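Local coordinates for molybdenum cofactor biosynthesis protein (Pyrococcus furiosus, PDB 1XI8) that probably acts as a molybdopterin molybdotransferase of the MoeA family, working in the biosynthesis of the molybdenum cofactor, at residues P190-I195 and L260-G265; V338-V343 and D359-V364. All coordinates share one frame; numbering follows the deposited sequence.

Contact 1: residues P190-I195 and L260-G265; sequences PKVGII and LVLITG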
loop_
_atom_site.group_PDB
_atom_site.type_symbol
_atom_site.label_atom_id
_atom_site.label_comp_id
_atom_site.label_asym_id
_atom_site.label_seq_id
_atom_site.Cartn_x
_atom_site.Cartn_y
_atom_site.Cartn_z
ATOM N N PRO A 190 -13.812 -12.024 2.089
ATOM C CA PRO A 190 -15.227 -11.824 1.777
ATOM C C PRO A 190 -15.405 -11.677 0.267
ATOM O O PRO A 190 -14.597 -11.018 -0.385
ATOM C CB PRO A 190 -15.592 -10.520 2.503
ATOM C CG PRO A 190 -14.342 -9.950 2.998
ATOM C CD PRO A 190 -13.291 -10.999 3.010
ATOM N N LYS A 191 -16.435 -12.312 -0.281
ATOM C CA LYS A 191 -16.724 -12.177 -1.696
ATOM C C LYS A 191 -17.645 -10.983 -1.885
ATOM O O LYS A 191 -18.631 -10.844 -1.171
ATOM C CB LYS A 191 -17.356 -13.451 -2.251
ATOM C CG LYS A 191 -16.374 -14.590 -2.475
ATOM C CD LYS A 191 -17.128 -15.881 -2.757
ATOM C CE LYS A 191 -16.211 -17.036 -3.168
ATOM N NZ LYS A 191 -17.022 -18.022 -3.955
ATOM N N VAL A 192 -17.313 -10.120 -2.840
ATOM C CA VAL A 192 -18.068 -8.893 -3.046
ATOM C C VAL A 192 -18.667 -8.826 -4.438
ATOM O O VAL A 192 -17.960 -8.604 -5.421
ATOM C CB VAL A 192 -17.193 -7.635 -2.804
ATOM C CG1 VAL A 192 -18.011 -6.350 -3.033
ATOM C CG2 VAL A 192 -16.589 -7.659 -1.403
ATOM N N GLY A 193 -19.975 -9.008 -4.524
ATOM C CA GLY A 193 -20.648 -8.948 -5.814
ATOM C C GLY A 193 -20.718 -7.534 -6.344
ATOM O O GLY A 193 -21.019 -6.600 -5.605
ATOM N N ILE A 194 -20.437 -7.375 -7.629
ATOM C CA ILE A 194 -20.520 -6.063 -8.262
ATOM C C ILE A 194 -21.511 -6.094 -9.414
ATOM O O ILE A 194 -21.283 -6.749 -10.419
ATOM C CB ILE A 194 -19.147 -5.569 -8.760
ATOM C CG1 ILE A 194 -18.143 -5.531 -7.601
ATOM C CG2 ILE A 194 -19.285 -4.194 -9.372
ATOM C CD1 ILE A 194 -16.711 -5.437 -8.022
ATOM N N ILE A 195 -22.622 -5.384 -9.243
ATOM C CA ILE A 195 -23.646 -5.290 -10.266
ATOM C C ILE A 195 -23.694 -3.864 -10.772
ATOM O O ILE A 195 -23.687 -2.928 -9.973
ATOM C CB ILE A 195 -25.035 -5.640 -9.708
ATOM C CG1 ILE A 195 -25.078 -7.082 -9.197
ATOM C CG2 ILE A 195 -26.121 -5.396 -10.760
ATOM C CD1 ILE A 195 -26.312 -7.386 -8.374
ATOM N N LEU A 260 -21.261 -9.622 0.574
ATOM C CA LEU A 260 -21.506 -8.206 0.415
ATOM C C LEU A 260 -21.760 -7.936 -1.063
ATOM O O LEU A 260 -21.084 -8.501 -1.918
ATOM C CB LEU A 260 -20.286 -7.441 0.912
ATOM C CG LEU A 260 -20.372 -6.032 1.476
ATOM C CD1 LEU A 260 -21.495 -5.893 2.469
ATOM C CD2 LEU A 260 -19.041 -5.710 2.137
ATOM N N VAL A 261 -22.740 -7.087 -1.364
ATOM C CA VAL A 261 -23.085 -6.786 -2.739
ATOM C C VAL A 261 -23.088 -5.285 -3.002
ATOM O O VAL A 261 -23.642 -4.514 -2.224
ATOM C CB VAL A 261 -24.463 -7.361 -3.115
ATOM C CG1 VAL A 261 -24.789 -7.039 -4.559
ATOM C CG2 VAL A 261 -24.487 -8.854 -2.890
ATOM N N LEU A 262 -22.460 -4.886 -4.105
ATOM C CA LEU A 262 -22.454 -3.502 -4.541
ATOM C C LEU A 262 -23.200 -3.383 -5.855
ATOM O O LEU A 262 -22.829 -3.998 -6.852
ATOM C CB LEU A 262 -21.025 -3.005 -4.734
ATOM C CG LEU A 262 -20.049 -3.209 -3.583
ATOM C CD1 LEU A 262 -18.673 -2.736 -3.973
ATOM C CD2 LEU A 262 -20.521 -2.467 -2.379
ATOM N N ILE A 263 -24.264 -2.596 -5.853
ATOM C CA ILE A 263 -24.993 -2.292 -7.083
ATOM C C ILE A 263 -24.859 -0.806 -7.389
ATOM O O ILE A 263 -25.250 0.037 -6.597
ATOM C CB ILE A 263 -26.484 -2.702 -6.990
ATOM C CG1 ILE A 263 -27.228 -2.338 -8.275
ATOM C CG2 ILE A 263 -27.162 -2.072 -5.773
ATOM C CD1 ILE A 263 -28.629 -2.921 -8.359
ATOM N N THR A 264 -24.279 -0.472 -8.528
ATOM C CA THR A 264 -24.153 0.935 -8.896
ATOM C C THR A 264 -25.388 1.372 -9.630
ATOM O O THR A 264 -26.254 0.563 -9.928
ATOM C CB THR A 264 -22.965 1.172 -9.818
ATOM O OG1 THR A 264 -23.148 0.431 -11.031
ATOM C CG2 THR A 264 -21.688 0.734 -9.137
ATOM N N GLY A 265 -25.475 2.657 -9.936
ATOM C CA GLY A 265 -26.552 3.139 -10.789
ATOM C C GLY A 265 -27.763 3.519 -9.982
ATOM O O GLY A 265 -27.873 4.680 -9.588
#
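G193 sits between L260 and L262 and bonds to both, in the alternation that two parallel strands require. Its N donates to L260 O at 2.9 Å, the donor lying in the carbonyl plane, and its O takes the N-H of L262 at 2.7 Å in a nearly straight bond of 174°. The pattern repeats one step on: I195 N gives its hydrogen to L262 O at 2.8 Å, and T264 N reaches I195 O at 2.9 Å. At the other end the bond from L260 N to K191 O is weak, stretched to 3.4 Å. CA-H groups fill in beside these bonds, the CA of V192 lying 3.2 Å from L260 O and the CA of I263 equally close to I195 O.

Side chains then sort onto two faces. On one, V192 and L262 carry the packing. CG1 of V192 is anti to its backbone N (chi1 180°) and meets CG and CD1 of L262, the CG at 3.8 Å. Helix 219-229 covers this face through V227 and L223, while L322 and V318 of helix 307-326 also close on it.

On the other face I195 straddles two neighbours with separate branches: CD1 reaches back to CG1 of V261 at 4.1 Å, while CG2 lies against CG1 of I263. G193 contributes no side chain here, and a CB would come close to CG2 of V261.

Strand 233-239 pairs with the far edge of 191-195 and strand 300-302 with that of 260-263, so these are inner strands in the parallel part of a mixed sheet with helices packed against it, the alpha/beta arrangement characteristic of the probable molybdopterin-binding domain of MoeA proteins.

Contact 2: residues V338-V343 and D359-V364; sequences VLEDDV and DGKAKV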
loop_
_atom_site.group_PDB
_atom_site.type_symbol
_atom_site.label_atom_id
_atom_site.label_comp_id
_atom_site.label_asym_id
_atom_site.label_seq_id
_atom_site.Cartn_x
_atom_site.Cartn_y
_atom_site.Cartn_z
ATOM N N VAL A 338 -0.425 20.644 5.992
ATOM C CA VAL A 338 -0.737 22.057 5.857
ATOM C C VAL A 338 -1.429 22.253 4.513
ATOM O O VAL A 338 -0.928 21.805 3.487
ATOM C CB VAL A 338 0.545 22.932 5.922
ATOM C CG1 VAL A 338 0.253 24.373 5.508
ATOM C CG2 VAL A 338 1.173 22.883 7.323
ATOM N N LEU A 339 -2.582 22.908 4.508
ATOM C CA LEU A 339 -3.304 23.133 3.262
ATOM C C LEU A 339 -2.614 24.154 2.369
ATOM O O LEU A 339 -2.195 25.214 2.834
ATOM C CB LEU A 339 -4.720 23.595 3.564
ATOM C CG LEU A 339 -5.636 22.544 4.179
ATOM C CD1 LEU A 339 -6.963 23.169 4.515
ATOM C CD2 LEU A 339 -5.810 21.406 3.199
ATOM N N GLU A 340 -2.481 23.830 1.085
ATOM C CA GLU A 340 -1.929 24.781 0.118
ATOM C C GLU A 340 -3.044 25.682 -0.393
ATOM O O GLU A 340 -2.777 26.767 -0.908
ATOM C CB GLU A 340 -1.227 24.075 -1.046
ATOM C CG GLU A 340 0.209 23.591 -0.750
ATOM C CD GLU A 340 0.805 22.713 -1.867
ATOM O OE1 GLU A 340 2.017 22.395 -1.808
ATOM O OE2 GLU A 340 0.069 22.327 -2.804
ATOM N N ASP A 341 -4.292 25.241 -0.239
ATOM C CA ASP A 341 -5.450 26.012 -0.707
ATOM C C ASP A 341 -6.592 26.088 0.339
ATOM O O ASP A 341 -6.538 25.424 1.396
ATOM C CB ASP A 341 -5.974 25.419 -2.025
ATOM C CG ASP A 341 -4.861 25.155 -3.044
ATOM O OD1 ASP A 341 -4.169 26.125 -3.457
ATOM O OD2 ASP A 341 -4.681 23.974 -3.435
ATOM N N ASP A 342 -7.609 26.905 0.049
ATOM C CA ASP A 342 -8.816 26.972 0.877
ATOM C C ASP A 342 -9.709 25.757 0.592
ATOM O O ASP A 342 -9.758 25.263 -0.536
ATOM C CB ASP A 342 -9.625 28.249 0.595
ATOM C CG ASP A 342 -9.015 29.502 1.219
ATOM O OD1 ASP A 342 -9.283 30.605 0.690
ATOM O OD2 ASP A 342 -8.280 29.407 2.228
ATOM N N VAL A 343 -10.415 25.274 1.608
ATOM C CA VAL A 343 -11.338 24.159 1.405
ATOM C C VAL A 343 -12.735 24.638 1.703
ATOM O O VAL A 343 -13.149 24.675 2.863
ATOM C CB VAL A 343 -11.017 22.934 2.282
ATOM C CG1 VAL A 343 -12.076 21.850 2.092
ATOM C CG2 VAL A 343 -9.642 22.404 1.941
ATOM N N ASP A 359 5.143 15.638 1.406
ATOM C CA ASP A 359 6.042 16.418 2.269
ATOM C C ASP A 359 5.358 17.393 3.228
ATOM O O ASP A 359 5.643 18.594 3.212
ATOM C CB ASP A 359 7.069 17.162 1.408
ATOM C CG ASP A 359 7.973 16.215 0.638
ATOM O OD1 ASP A 359 8.208 15.083 1.119
ATOM O OD2 ASP A 359 8.451 16.602 -0.450
ATOM N N GLY A 360 4.462 16.861 4.058
ATOM C CA GLY A 360 3.782 17.645 5.080
ATOM C C GLY A 360 2.737 18.577 4.507
ATOM O O GLY A 360 2.067 19.284 5.252
ATOM N N LYS A 361 2.592 18.578 3.182
ATOM C CA LYS A 361 1.687 19.509 2.507
ATOM C C LYS A 361 0.543 18.812 1.774
ATOM O O LYS A 361 0.718 17.719 1.234
ATOM C CB LYS A 361 2.467 20.362 1.503
ATOM C CG LYS A 361 3.594 21.218 2.098
ATOM C CD LYS A 361 4.501 21.740 0.973
ATOM C CE LYS A 361 5.338 22.947 1.388
ATOM N NZ LYS A 361 6.401 23.240 0.352
ATOM N N ALA A 362 -0.622 19.454 1.751
ATOM C CA ALA A 362 -1.768 18.942 0.999
ATOM C C ALA A 362 -2.286 19.961 -0.009
ATOM O O ALA A 362 -2.667 21.082 0.351
ATOM C CB ALA A 362 -2.895 18.500 1.934
ATOM N N LYS A 363 -2.303 19.553 -1.275
ATOM C CA LYS A 363 -2.801 20.389 -2.349
ATOM C C LYS A 363 -4.226 19.966 -2.716
ATOM O O LYS A 363 -4.471 18.826 -3.098
ATOM C CB LYS A 363 -1.856 20.298 -3.547
ATOM C CG LYS A 363 -2.305 21.052 -4.783
ATOM C CD LYS A 363 -2.248 22.583 -4.617
ATOM C CE LYS A 363 -2.319 23.273 -5.993
ATOM N NZ LYS A 363 -2.528 24.753 -5.908
ATOM N N VAL A 364 -5.163 20.893 -2.580
ATOM C CA VAL A 364 -6.559 20.643 -2.891
ATOM C C VAL A 364 -6.815 20.558 -4.398
ATOM O O VAL A 364 -6.480 21.475 -5.145
ATOM C CB VAL A 364 -7.434 21.752 -2.311
ATOM C CG1 VAL A 364 -8.900 21.511 -2.647
ATOM C CG2 VAL A 364 -7.218 21.860 -0.802
#
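A parallel strand pair of the mixed beta-sheet in the C-terminal region of MoeA (domain IV) joins V338 and L339 to K361 and A362. Three backbone bonds tie it: V338 N to G360 O, A362 N to V338 O and E340 N to A362 O, each 2.9 Å. The first strand ends at L339; E340 N still makes the third bond, and beyond it D341 takes over with its carboxylate. OD2 accepts a weak bond from the backbone N of V364 at 3.2 Å, while OD1 offers its syn lone pair to NZ of K363 at 3.3 Å, a salt bridge at the surface. An alanine at D341 would probably leave the ammonium of K363 without this mate and free its chain to turn, and would cost the V364 N-H its weak acceptor. Under the strands the packing is apolar: CD2 of L339 lies 4.3 Å from both CB of A362 and CG2 of V364, and V353 of strand 350-358 also touches V364. R394 also grips this loop, its N bonded to D342 OD2 and its NE to E340 O. With CG2 anti to its carbonyl carbon, V343 sets that methyl 3.7 Å from CG2 of V364.

In the fold
Contacts 1 and 2 come in series along the chain: the first closes at G265 before the second opens at V338. They lie on opposite sides of the chain's centre, their own centres 34 Å apart and their nearest atoms about 25 Å apart. Each belongs to a different sheet. Contact 1 is a buried pairing inside the probable molybdopterin-binding domain, whereas contact 2 is partly buried in the C-terminal region, 24 Å from the chain's centre. Helix 307-326, which packs against contact 1, precedes strand 334-339 of contact 2 in the chain. Both pairs are parallel, but they serve two separate modules of this multidomain protein.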